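Local structure of nitronate monooxygenase family protein (Pseudomonas aeruginosa, 4QIT) at residues A[160-163]-A[167-170]; A[101-106]-A[313-318]; A[338-343]-A[348-353]; A[30-35]-A[58-63]; A[274-279]-A[292-297]. The protein catalyses the FMN-dependent oxidative denitrification of alkyl nitronates by molecular oxygen, with the toxin propionate 3-nitronate as its best substrate. The protein carries 1 engineered substitution. All coordinates share one frame; numbering follows the deposited sequence.

Interaction 1. Residues A[160-163]-A[167-170]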
# COMPACT_ATOMS: atom_id res chain seq x y z
N VAL A 160 -13.90 7.80 -13.40
CA VAL A 160 -14.35 7.01 -12.26
C VAL A 160 -13.15 6.43 -11.52
O VAL A 160 -12.20 5.96 -12.14
CB VAL A 160 -15.30 5.85 -12.69
CG1 VAL A 160 -15.85 5.12 -11.46
CG2 VAL A 160 -16.46 6.35 -13.54
N CYS A 161 -13.19 6.49 -10.20
CA CYS A 161 -12.14 5.91 -9.38
C CYS A 161 -12.27 4.39 -9.26
O CYS A 161 -13.39 3.86 -9.13
CB CYS A 161 -12.20 6.54 -7.99
SG CYS A 161 -10.98 5.91 -6.85
N ALA A 162 -11.14 3.69 -9.33
CA ALA A 162 -11.11 2.25 -9.09
C ALA A 162 -9.91 1.90 -8.23
O ALA A 162 -8.88 2.58 -8.31
CB ALA A 162 -11.05 1.49 -10.40
N THR A 163 -10.04 0.85 -7.41
CA THR A 163 -8.94 0.43 -6.54
C THR A 163 -8.32 -0.90 -6.94
O THR A 163 -7.32 -1.32 -6.36
CB THR A 163 -9.35 0.35 -5.04
OG1 THR A 163 -10.27 -0.74 -4.85
CG2 THR A 163 -9.95 1.67 -4.57
N GLU A 167 -12.35 -3.58 -10.50
CA GLU A 167 -13.12 -2.35 -10.51
C GLU A 167 -12.85 -1.54 -11.78
O GLU A 167 -13.75 -0.92 -12.33
CB GLU A 167 -12.87 -1.53 -9.23
CG GLU A 167 -13.53 -2.18 -8.01
CD GLU A 167 -13.10 -1.56 -6.69
OE1 GLU A 167 -12.23 -0.66 -6.70
OE2 GLU A 167 -13.62 -1.99 -5.63
N ALA A 168 -11.60 -1.57 -12.24
CA ALA A 168 -11.24 -0.88 -13.48
C ALA A 168 -12.00 -1.46 -14.68
O ALA A 168 -12.38 -0.71 -15.58
CB ALA A 168 -9.75 -0.94 -13.71
N ALA A 169 -12.23 -2.77 -14.67
CA ALA A 169 -13.00 -3.41 -15.74
C ALA A 169 -14.44 -2.89 -15.77
O ALA A 169 -15.03 -2.72 -16.84
CB ALA A 169 -12.97 -4.92 -15.59
N LEU A 170 -14.99 -2.64 -14.59
CA LEU A 170 -16.34 -2.10 -14.49
C LEU A 170 -16.38 -0.65 -14.96
O LEU A 170 -17.37 -0.21 -15.57
CB LEU A 170 -16.87 -2.23 -13.05
CG LEU A 170 -17.01 -3.66 -12.52
CD1 LEU A 170 -17.41 -3.69 -11.04
CD2 LEU A 170 -18.01 -4.43 -13.36
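The carboxylate of Glu167 is the flat group here, and Thr163 grips one of its oxygens, OE1, from two directions. Thr163 OG1 sits above the carboxylate plane and gives its hydroxyl hydrogen to Glu167 OE1 over 2.7 Å, 36° out of that plane. The backbone N of Thr163 meets the same Glu167 OE1 at 2.8 Å, nearly along its C-O axis, in a fairly straight bond (157° at the hydrogen). The other oxygen, OE2, accepts from the backbone N of Phe193, so both ends of the buried carboxylate are tied and its rotation is fixed. Three donors would probably favour the ionised form.

The torsions explain the reach. Glu167 carries CG opposite its own carbonyl carbon (chi1 -72°) and then runs on extended, which sends the carboxylate back over the start of its helix to the turn at Thr163. On the threonine, OG1 lies between the backbone N and the carbonyl carbon (chi1 69°), close enough to its own N-H for both donors to converge on one acceptor.

Behind this polar grip the fit is made by small groups. The methyl of Ala162 points at the helix, with Ala162 CB 3.7 Å from Glu167 CB and 3.6 Å from Ala168 N.

All of this belongs to a beta-alpha-beta unit of the TIM barrel. Strand 157-162 ends at Ala162, the chain turns through Thr163 into helix 165-173, and the next strand, 178-182, runs alongside the first; Gln182, a probable FMN-binding residue, touches Thr163 from that neighbouring strand.

Interaction 2. Residues A[101-106]-A[313-318]; sequences AEFGAE and KALQTA
Phe103 and Ala105 flank the glycine of a Schellman motif that closes helix 86-101, and both pack on Ala318 of helix 307-320. The tightest apolar touch is methyl to methyl, Ala105 CB to Ala318 CB at 3.8 Å. Next to it the beta carbon of Phe103 lies against the helix backbone, with Phe103 CB 3.6 Å from Ala318 O. The ring itself, set with CG opposite the carbonyl carbon of Phe103 (chi1 -54°), receives Leu315 near its plane: Leu315 CD1 comes to the ring edge, 4.4 Å from Phe103 CD2.

The turn that places these side chains is the C-terminal signature of the helix. Gly104 takes the positive-phi position (phi 73°), its N bonding back to Ala101 O and Ala105 N to Phe100 O, so that the chain reverses with Phe103 and Ala105 both directed at helix 307-320.

A water completes the join on the polar side. It donates to Phe103 O at 2.8 Å and also to Ala318 O at 2.8 Å, bridging the backbone carbonyls of the two segments. Further along, Leu315 also packs on Leu99 and Phe100 of helix 86-101, while Asn324 touches the Phe103 side chain.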
# COMPACT_ATOMS: atom_id res chain seq x y z
N ALA A 101 -21.44 13.13 26.06
CA ALA A 101 -21.59 13.62 27.43
C ALA A 101 -20.35 14.36 27.94
O ALA A 101 -20.47 15.27 28.77
CB ALA A 101 -21.97 12.48 28.38
N GLU A 102 -19.18 13.99 27.43
CA GLU A 102 -17.94 14.71 27.74
C GLU A 102 -18.05 16.20 27.42
O GLU A 102 -17.38 17.05 28.02
CB GLU A 102 -16.77 14.14 26.93
CG GLU A 102 -16.22 12.82 27.41
CD GLU A 102 -14.92 12.46 26.71
OE1 GLU A 102 -14.70 11.26 26.44
OE2 GLU A 102 -14.11 13.38 26.45
N PHE A 103 -18.89 16.51 26.43
CA PHE A 103 -19.03 17.87 25.94
C PHE A 103 -20.39 18.45 26.29
O PHE A 103 -20.82 19.45 25.71
CB PHE A 103 -18.78 17.88 24.44
CG PHE A 103 -17.47 17.27 24.08
CD1 PHE A 103 -16.28 17.91 24.43
CD2 PHE A 103 -17.40 16.04 23.44
CE1 PHE A 103 -15.05 17.35 24.14
CE2 PHE A 103 -16.17 15.47 23.13
CZ PHE A 103 -14.99 16.13 23.48
N GLY A 104 -21.05 17.81 27.25
CA GLY A 104 -22.30 18.32 27.80
C GLY A 104 -23.45 18.14 26.83
O GLY A 104 -24.47 18.83 26.93
N ALA A 105 -23.28 17.22 25.89
CA ALA A 105 -24.26 17.05 24.83
C ALA A 105 -24.91 15.68 24.88
O ALA A 105 -24.44 14.76 25.56
CB ALA A 105 -23.60 17.28 23.47
N GLU A 106 -26.00 15.53 24.14
CA GLU A 106 -26.60 14.23 23.92
C GLU A 106 -26.45 13.89 22.45
O GLU A 106 -26.28 14.79 21.63
CB GLU A 106 -28.08 14.26 24.32
CG GLU A 106 -28.31 14.46 25.80
CD GLU A 106 -29.77 14.36 26.18
OE1 GLU A 106 -30.63 14.44 25.28
OE2 GLU A 106 -30.06 14.20 27.39
N LYS A 313 -20.56 13.47 12.65
CA LYS A 313 -20.65 14.92 12.48
C LYS A 313 -21.30 15.60 13.68
O LYS A 313 -20.86 16.66 14.13
CB LYS A 313 -21.38 15.28 11.18
CG LYS A 313 -20.52 15.13 9.96
CD LYS A 313 -21.28 15.57 8.71
CE LYS A 313 -20.38 16.30 7.73
NZ LYS A 313 -21.18 17.21 6.86
N ALA A 314 -22.34 14.97 14.23
CA ALA A 314 -22.95 15.48 15.45
C ALA A 314 -21.96 15.53 16.61
O ALA A 314 -21.92 16.50 17.36
CB ALA A 314 -24.16 14.65 15.82
N LEU A 315 -21.14 14.49 16.76
CA LEU A 315 -20.15 14.46 17.83
C LEU A 315 -19.06 15.50 17.59
O LEU A 315 -18.63 16.18 18.51
CB LEU A 315 -19.56 13.04 17.97
CG LEU A 315 -18.52 12.86 19.07
CD1 LEU A 315 -19.04 13.32 20.44
CD2 LEU A 315 -18.05 11.41 19.12
N GLN A 316 -18.64 15.64 16.33
CA GLN A 316 -17.67 16.65 15.96
C GLN A 316 -18.17 18.04 16.32
O GLN A 316 -17.40 18.88 16.80
CB GLN A 316 -17.38 16.57 14.45
CG GLN A 316 -16.53 15.35 14.08
CD GLN A 316 -16.41 15.17 12.58
OE1 GLN A 316 -17.22 15.70 11.81
NE2 GLN A 316 -15.40 14.42 12.15
N THR A 317 -19.46 18.27 16.11
CA THR A 317 -20.07 19.57 16.38
C THR A 317 -20.05 19.84 17.88
O THR A 317 -19.71 20.95 18.31
CB THR A 317 -21.50 19.63 15.83
OG1 THR A 317 -21.47 19.51 14.40
CG2 THR A 317 -22.17 20.96 16.18
N ALA A 318 -20.38 18.83 18.67
CA ALA A 318 -20.39 18.97 20.12
C ALA A 318 -18.97 19.21 20.64
O ALA A 318 -18.76 20.02 21.55
CB ALA A 318 -21.01 17.76 20.76
O HOH W 1 -20.99 20.60 23.19

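Interaction 3. Residues A[338-343]-A[348-353]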
# COMPACT_ATOMS: atom_id res chain seq x y z
N LEU A 338 5.31 14.96 3.56
CA LEU A 338 5.91 15.76 2.49
C LEU A 338 5.03 16.95 2.08
O LEU A 338 5.31 17.63 1.08
CB LEU A 338 6.20 14.89 1.27
CG LEU A 338 7.00 13.63 1.57
CD1 LEU A 338 7.09 12.76 0.32
CD2 LEU A 338 8.37 13.99 2.10
N ALA A 339 3.97 17.20 2.85
CA ALA A 339 3.08 18.32 2.58
C ALA A 339 3.80 19.66 2.65
O ALA A 339 4.72 19.85 3.47
CB ALA A 339 1.89 18.30 3.55
N ARG A 340 3.40 20.56 1.77
CA ARG A 340 3.91 21.93 1.71
C ARG A 340 2.73 22.88 1.80
O ARG A 340 1.60 22.52 1.46
CB ARG A 340 4.65 22.17 0.39
CG ARG A 340 5.96 21.42 0.28
CD ARG A 340 6.61 21.60 -1.08
NE ARG A 340 6.16 20.63 -2.08
CZ ARG A 340 6.72 20.47 -3.27
NH1 ARG A 340 7.76 21.22 -3.62
NH2 ARG A 340 6.25 19.56 -4.10
N GLU A 341 3.01 24.10 2.26
CA GLU A 341 1.99 25.14 2.42
C GLU A 341 2.27 26.27 1.43
O GLU A 341 3.14 27.12 1.69
CB GLU A 341 1.99 25.69 3.85
CG GLU A 341 0.95 26.79 4.09
CD GLU A 341 0.89 27.22 5.54
OE1 GLU A 341 1.91 27.09 6.25
OE2 GLU A 341 -0.18 27.69 5.98
N LEU A 342 1.55 26.28 0.31
CA LEU A 342 1.76 27.28 -0.73
C LEU A 342 0.43 27.69 -1.33
O LEU A 342 -0.51 26.90 -1.32
CB LEU A 342 2.62 26.68 -1.85
CG LEU A 342 4.04 26.20 -1.54
CD1 LEU A 342 4.59 25.42 -2.72
CD2 LEU A 342 4.94 27.39 -1.25
N PRO A 343 0.33 28.92 -1.86
CA PRO A 343 -0.82 29.26 -2.70
C PRO A 343 -0.94 28.21 -3.80
O PRO A 343 0.08 27.76 -4.34
CB PRO A 343 -0.43 30.61 -3.30
CG PRO A 343 0.49 31.21 -2.29
CD PRO A 343 1.27 30.05 -1.73
N LEU A 348 0.97 24.38 -8.00
CA LEU A 348 0.86 23.81 -9.34
C LEU A 348 2.12 24.11 -10.17
O LEU A 348 2.73 23.20 -10.74
CB LEU A 348 -0.42 24.31 -10.03
CG LEU A 348 -0.98 23.50 -11.21
CD1 LEU A 348 -0.14 23.67 -12.47
CD2 LEU A 348 -1.11 22.01 -10.84
N ARG A 349 2.53 25.38 -10.19
CA ARG A 349 3.74 25.82 -10.87
C ARG A 349 4.97 25.02 -10.42
O ARG A 349 5.77 24.56 -11.25
CB ARG A 349 3.95 27.30 -10.55
CG ARG A 349 4.64 28.15 -11.60
CD ARG A 349 4.56 29.63 -11.20
NE ARG A 349 3.18 30.05 -11.03
CZ ARG A 349 2.68 30.68 -9.97
NH1 ARG A 349 3.44 30.99 -8.92
NH2 ARG A 349 1.39 31.00 -9.95
N THR A 350 5.09 24.84 -9.11
CA THR A 350 6.22 24.14 -8.52
C THR A 350 6.24 22.67 -8.93
O THR A 350 7.29 22.12 -9.26
CB THR A 350 6.20 24.27 -6.98
OG1 THR A 350 6.30 25.66 -6.62
CG2 THR A 350 7.35 23.51 -6.37
N LEU A 351 5.07 22.03 -8.90
CA LEU A 351 4.95 20.65 -9.37
C LEU A 351 5.35 20.49 -10.83
O LEU A 351 6.00 19.50 -11.18
CB LEU A 351 3.52 20.16 -9.16
CG LEU A 351 3.09 20.01 -7.70
CD1 LEU A 351 1.60 19.75 -7.64
CD2 LEU A 351 3.86 18.90 -7.00
N VAL A 352 4.99 21.45 -11.67
CA VAL A 352 5.38 21.40 -13.07
C VAL A 352 6.89 21.54 -13.25
O VAL A 352 7.50 20.83 -14.05
CB VAL A 352 4.64 22.48 -13.90
CG1 VAL A 352 5.20 22.55 -15.32
CG2 VAL A 352 3.14 22.18 -13.91
N GLU A 353 7.50 22.45 -12.49
CA GLU A 353 8.96 22.61 -12.53
C GLU A 353 9.64 21.31 -12.10
O GLU A 353 10.62 20.87 -12.72
CB GLU A 353 9.41 23.76 -11.63
CG GLU A 353 10.90 24.05 -11.70
CD GLU A 353 11.39 24.98 -10.60
OE1 GLU A 353 10.54 25.61 -9.93
OE2 GLU A 353 12.62 25.07 -10.40
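Arg340 reaches from its loop across to Thr350 and Leu351, and its guanidinium makes the close part of this contact. Arg340 NH1 comes within 3.6 Å of the methyl Thr350 CG2, and Arg340 NH2 lies 3.8 Å from Leu351 CD2, so each terminal nitrogen has one aliphatic group of helix 344-355 beside it. Both methyls approach the guanidinium plane at a slant. The arginine chain leaves the backbone with CG opposite the carbonyl carbon and then bends at its third torsion (chi3 -87°), which carries the head group round to the helix.

What pins that head group is polar and lies just beyond: Arg340 NH1 forms a salt bridge with Glu354, one turn on from Thr350, and Arg340 NH2 donates to Met226 O. With charge and carbonyl engaged in this way, the methyls of Thr350 and Leu351 serve as packing surface. Thr350 has CG2 anti to its N, which faces the methyl to the arginine, while OG1 bonds to Glu346 O, a full turn back in the same helix.

In the fold, this ties the loop that leads into the C-terminal helix to the helix itself. Pro343 holds the N-cap position, and Leu351 reaches inward to Ile21 of barrel strand 21-23, with its side chain about 4 Å from that of Met244, probably an FMN-binding residue.

The Leu342 side is looser. Leu342 CD1 approaches Thr350 OG1 no closer than 4.3 Å, and this side chain is partly open to solvent. Glu341, next to it, is exposed and makes a salt bridge with Lys265.

Interaction 4. Residues A[30-35]-A[58-63]; sequences STPALA and RALIRE
Pro32 is wedged against Leu60 and Glu63 where two helices on the outside of the TIM barrel meet, helix 32-41 at its first turn and helix 54-65 towards its end.

The apolar part is small. Pro32 CG touches the leucine branch Leu60 CD2 at 4.0 Å. Leu60 starts off along the side of its helix, with CG opposite its carbonyl carbon (chi1 -75°), and one terminal methyl, CD2, bends over to the proline ring. Behind it, Leu60 packs on Ile49.

A second kind of contact joins hydrocarbon to carboxylate. Glu63 CB lies 4.0 Å from both Pro32 CB and Pro32 CG, and at the end of the extended glutamate chain Glu63 OE2 comes to 3.6 Å from Pro32 CG. Glu63 thus touches the CB-CG side of the ring at two points, its first carbon and one carboxylate oxygen. Its charge beside the first turn of helix 32-41 would be expected to sit favourably with that helix's N-terminal dipole, although this side of the contact is exposed to solvent.

The hydrogen bonds nearby belong to the start of helix 32-41. Proline, with no N-H to give, suits the first turn, and Thr31 precedes it as the N-cap. The threonine hydroxyl also reaches outside the two helices to Glu253 O. The capping bond itself runs from Leu34 N to Thr31 OG1, 2.9 Å long and nearly straight at 161°.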
# COMPACT_ATOMS: atom_id res chain seq x y z
N SER A 30 -11.87 20.93 -0.61
CA SER A 30 -11.80 21.69 -1.85
C SER A 30 -12.87 22.78 -1.85
O SER A 30 -13.89 22.67 -1.14
CB SER A 30 -11.89 20.78 -3.09
OG SER A 30 -12.98 19.89 -3.03
N THR A 31 -12.62 23.83 -2.61
CA THR A 31 -13.51 24.99 -2.70
C THR A 31 -13.46 25.49 -4.13
O THR A 31 -12.54 25.15 -4.87
CB THR A 31 -13.00 26.13 -1.81
OG1 THR A 31 -11.71 26.54 -2.29
CG2 THR A 31 -12.91 25.70 -0.34
N PRO A 32 -14.44 26.33 -4.53
CA PRO A 32 -14.30 26.97 -5.84
C PRO A 32 -12.99 27.76 -6.00
O PRO A 32 -12.40 27.73 -7.08
CB PRO A 32 -15.52 27.90 -5.90
CG PRO A 32 -16.55 27.16 -5.10
CD PRO A 32 -15.76 26.58 -3.94
N ALA A 33 -12.53 28.44 -4.94
CA ALA A 33 -11.27 29.17 -5.01
C ALA A 33 -10.08 28.24 -5.29
O ALA A 33 -9.22 28.56 -6.11
CB ALA A 33 -11.04 29.97 -3.74
N LEU A 34 -10.04 27.09 -4.62
CA LEU A 34 -8.94 26.14 -4.82
C LEU A 34 -8.97 25.58 -6.24
O LEU A 34 -7.94 25.56 -6.93
CB LEU A 34 -9.01 25.00 -3.80
CG LEU A 34 -7.96 23.90 -4.03
CD1 LEU A 34 -6.56 24.45 -3.90
CD2 LEU A 34 -8.18 22.75 -3.05
N ALA A 35 -10.16 25.14 -6.68
CA ALA A 35 -10.34 24.59 -8.01
C ALA A 35 -9.93 25.59 -9.09
O ALA A 35 -9.22 25.25 -10.04
CB ALA A 35 -11.80 24.13 -8.21
N ARG A 58 -25.33 23.39 -8.38
CA ARG A 58 -25.33 24.28 -9.53
C ARG A 58 -24.63 25.60 -9.18
O ARG A 58 -23.82 26.09 -9.97
CB ARG A 58 -26.76 24.56 -10.00
CG ARG A 58 -26.82 25.23 -11.37
CD ARG A 58 -28.21 25.78 -11.69
NE ARG A 58 -29.25 24.76 -11.67
CZ ARG A 58 -29.54 23.96 -12.69
NH1 ARG A 58 -28.83 24.03 -13.81
NH2 ARG A 58 -30.52 23.06 -12.59
N ALA A 59 -24.95 26.15 -8.02
CA ALA A 59 -24.37 27.43 -7.61
C ALA A 59 -22.86 27.32 -7.43
O ALA A 59 -22.12 28.24 -7.79
CB ALA A 59 -25.02 27.91 -6.33
N LEU A 60 -22.42 26.20 -6.88
CA LEU A 60 -20.99 25.94 -6.69
C LEU A 60 -20.24 25.86 -8.02
O LEU A 60 -19.13 26.38 -8.15
CB LEU A 60 -20.78 24.65 -5.89
CG LEU A 60 -21.08 24.77 -4.40
CD1 LEU A 60 -21.13 23.40 -3.76
CD2 LEU A 60 -20.03 25.65 -3.71
N ILE A 61 -20.85 25.21 -9.01
CA ILE A 61 -20.25 25.11 -10.34
C ILE A 61 -20.14 26.51 -10.95
O ILE A 61 -19.12 26.87 -11.54
CB ILE A 61 -21.09 24.18 -11.24
CG1 ILE A 61 -20.98 22.74 -10.75
CG2 ILE A 61 -20.65 24.27 -12.70
CD1 ILE A 61 -21.94 21.79 -11.45
N ARG A 62 -21.18 27.31 -10.77
CA ARG A 62 -21.16 28.67 -11.29
C ARG A 62 -20.14 29.54 -10.57
O ARG A 62 -19.53 30.41 -11.19
CB ARG A 62 -22.57 29.27 -11.25
CG ARG A 62 -23.50 28.55 -12.20
CD ARG A 62 -24.86 29.19 -12.29
NE ARG A 62 -25.68 28.48 -13.28
CZ ARG A 62 -26.86 28.90 -13.71
NH1 ARG A 62 -27.38 30.03 -13.25
NH2 ARG A 62 -27.53 28.18 -14.61
N GLU A 63 -19.93 29.29 -9.28
CA GLU A 63 -18.90 30.03 -8.56
C GLU A 63 -17.51 29.76 -9.16
O GLU A 63 -16.71 30.69 -9.33
CB GLU A 63 -18.90 29.69 -7.07
CG GLU A 63 -20.09 30.26 -6.30
CD GLU A 63 -20.03 29.98 -4.81
OE1 GLU A 63 -21.10 30.01 -4.15
OE2 GLU A 63 -18.92 29.75 -4.29

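Interaction 5. Residues A[274-279]-A[292-297]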
# COMPACT_ATOMS: atom_id res chain seq x y z
N LEU A 274 -6.24 3.81 8.51
CA LEU A 274 -7.58 3.60 7.98
C LEU A 274 -8.57 3.42 9.11
O LEU A 274 -8.27 2.79 10.13
CB LEU A 274 -7.61 2.35 7.10
CG LEU A 274 -6.78 2.47 5.82
CD1 LEU A 274 -6.57 1.09 5.18
CD2 LEU A 274 -7.49 3.40 4.86
N THR A 275 -9.77 3.96 8.93
CA THR A 275 -10.84 3.78 9.89
C THR A 275 -12.18 3.61 9.18
O THR A 275 -12.42 4.23 8.14
CB THR A 275 -10.93 4.97 10.88
OG1 THR A 275 -12.01 4.76 11.79
CG2 THR A 275 -11.14 6.31 10.13
N VAL A 276 -13.03 2.77 9.74
CA VAL A 276 -14.42 2.69 9.28
C VAL A 276 -15.38 3.33 10.27
O VAL A 276 -16.55 3.50 9.97
CB VAL A 276 -14.89 1.24 9.03
CG1 VAL A 276 -14.02 0.57 7.99
CG2 VAL A 276 -14.95 0.45 10.34
N THR A 277 -14.88 3.70 11.45
CA THR A 277 -15.77 4.19 12.51
C THR A 277 -16.13 5.67 12.39
O THR A 277 -17.09 6.14 13.00
CB THR A 277 -15.21 3.87 13.91
OG1 THR A 277 -13.85 4.28 13.99
CG2 THR A 277 -15.31 2.37 14.19
N MET A 278 -15.36 6.41 11.60
CA MET A 278 -15.66 7.81 11.33
C MET A 278 -16.90 7.97 10.45
O MET A 278 -17.79 8.77 10.77
CB MET A 278 -14.45 8.48 10.65
CG MET A 278 -14.61 9.98 10.38
SD MET A 278 -14.13 11.04 11.75
CE MET A 278 -12.36 10.75 11.79
N SER A 279 -16.98 7.23 9.36
CA SER A 279 -18.01 7.50 8.37
C SER A 279 -18.85 6.29 8.01
O SER A 279 -19.89 6.43 7.37
CB SER A 279 -17.37 8.03 7.10
OG SER A 279 -16.69 6.97 6.43
N PHE A 292 -11.28 4.01 16.20
CA PHE A 292 -11.23 2.87 17.11
C PHE A 292 -11.56 1.55 16.43
O PHE A 292 -11.92 1.52 15.25
CB PHE A 292 -12.11 3.11 18.35
CG PHE A 292 -13.54 3.42 18.05
CD1 PHE A 292 -13.95 4.73 17.85
CD2 PHE A 292 -14.49 2.41 18.00
CE1 PHE A 292 -15.28 5.02 17.58
CE2 PHE A 292 -15.81 2.69 17.73
CZ PHE A 292 -16.21 4.00 17.52
N ASP A 293 -11.42 0.46 17.17
CA ASP A 293 -11.64 -0.87 16.62
C ASP A 293 -13.12 -1.22 16.64
O ASP A 293 -13.71 -1.40 17.71
CB ASP A 293 -10.85 -1.91 17.42
CG ASP A 293 -10.78 -3.26 16.73
OD1 ASP A 293 -11.52 -3.48 15.75
OD2 ASP A 293 -9.97 -4.10 17.16
N ALA A 294 -13.72 -1.34 15.46
CA ALA A 294 -15.13 -1.68 15.34
C ALA A 294 -15.41 -3.11 15.77
O ALA A 294 -16.56 -3.49 16.00
CB ALA A 294 -15.61 -1.46 13.92
N ALA A 295 -14.35 -3.92 15.86
CA ALA A 295 -14.50 -5.33 16.21
C ALA A 295 -14.21 -5.60 17.68
O ALA A 295 -14.29 -6.74 18.13
CB ALA A 295 -13.59 -6.18 15.33
N ALA A 296 -13.87 -4.55 18.43
CA ALA A 296 -13.58 -4.68 19.86
C ALA A 296 -14.82 -5.09 20.65
O ALA A 296 -15.95 -4.78 20.25
CB ALA A 296 -13.00 -3.39 20.40
N PRO A 297 -14.63 -5.79 21.78
CA PRO A 297 -15.76 -6.22 22.61
C PRO A 297 -16.59 -5.05 23.12
O PRO A 297 -16.03 -4.06 23.61
CB PRO A 297 -15.08 -6.94 23.78
CG PRO A 297 -13.78 -7.42 23.22
CD PRO A 297 -13.35 -6.34 22.27
O HOH W 2 -10.64 2.89 13.41
O HOH W 3 -11.93 1.24 11.95
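Thr277 lays its methyl over one face of the Phe292 ring, a CH-pi contact in which CG2 is 3.9 Å from the ring centroid and 22° off the ring normal. The touch falls towards the rim, Thr277 CG2 being 3.6 Å from Phe292 CE2. The same methyl also meets the next side chain but one, with Thr277 CG2 3.9 Å from Ala294 CB, and Val276 CG2 adds itself to that alanine methyl at 4.1 Å.

The threonine is held by its hydroxyl, which bonds to Met290 O; with OG1 between the backbone N and the carbonyl carbon (chi1 49°), CG2 is turned out over the ring. On the far segment, Phe292 is itself touched by Trp92 and Tyr95 of helix 86-101.

Further out, two waters connect the first segment to Phe292 O. Water 2 links Thr275 OG1 to Phe292 O, donating to the carbonyl at 2.6 Å, and water 3 accepts from Val276 N while giving only a weak bond to the same Phe292 O.

Each segment is bent by a side chain of its own: Thr275 OG1 takes Thr277 N at 3.1 Å in an ST turn as strand 273-275 ends, and Asp293 OD1 takes Ala295 N in an Asx turn, within a type I turn from Asp293 to Ala296.

Interactions 1, 3 and 4 sit on the TIM barrel around the flavin: the side chain of Thr163 in interaction 1 is about 8 Å from FMN, that of Leu351 in interaction 3 about 10 Å, and that of Leu60 in interaction 4 about 11 Å. Interactions 3 and 4 come within about 7 Å of each other at their nearest atoms. Interactions 2 and 5 form the other group. They touch directly, Gln316 NE2 packing on Met278 SD at 3.6 Å, and interaction 5 is nested within the chain loop that interaction 2 closes. Val276 in interaction 5 has its side chain about 12 Å from the bound nitroethane, as does Thr163 in interaction 1.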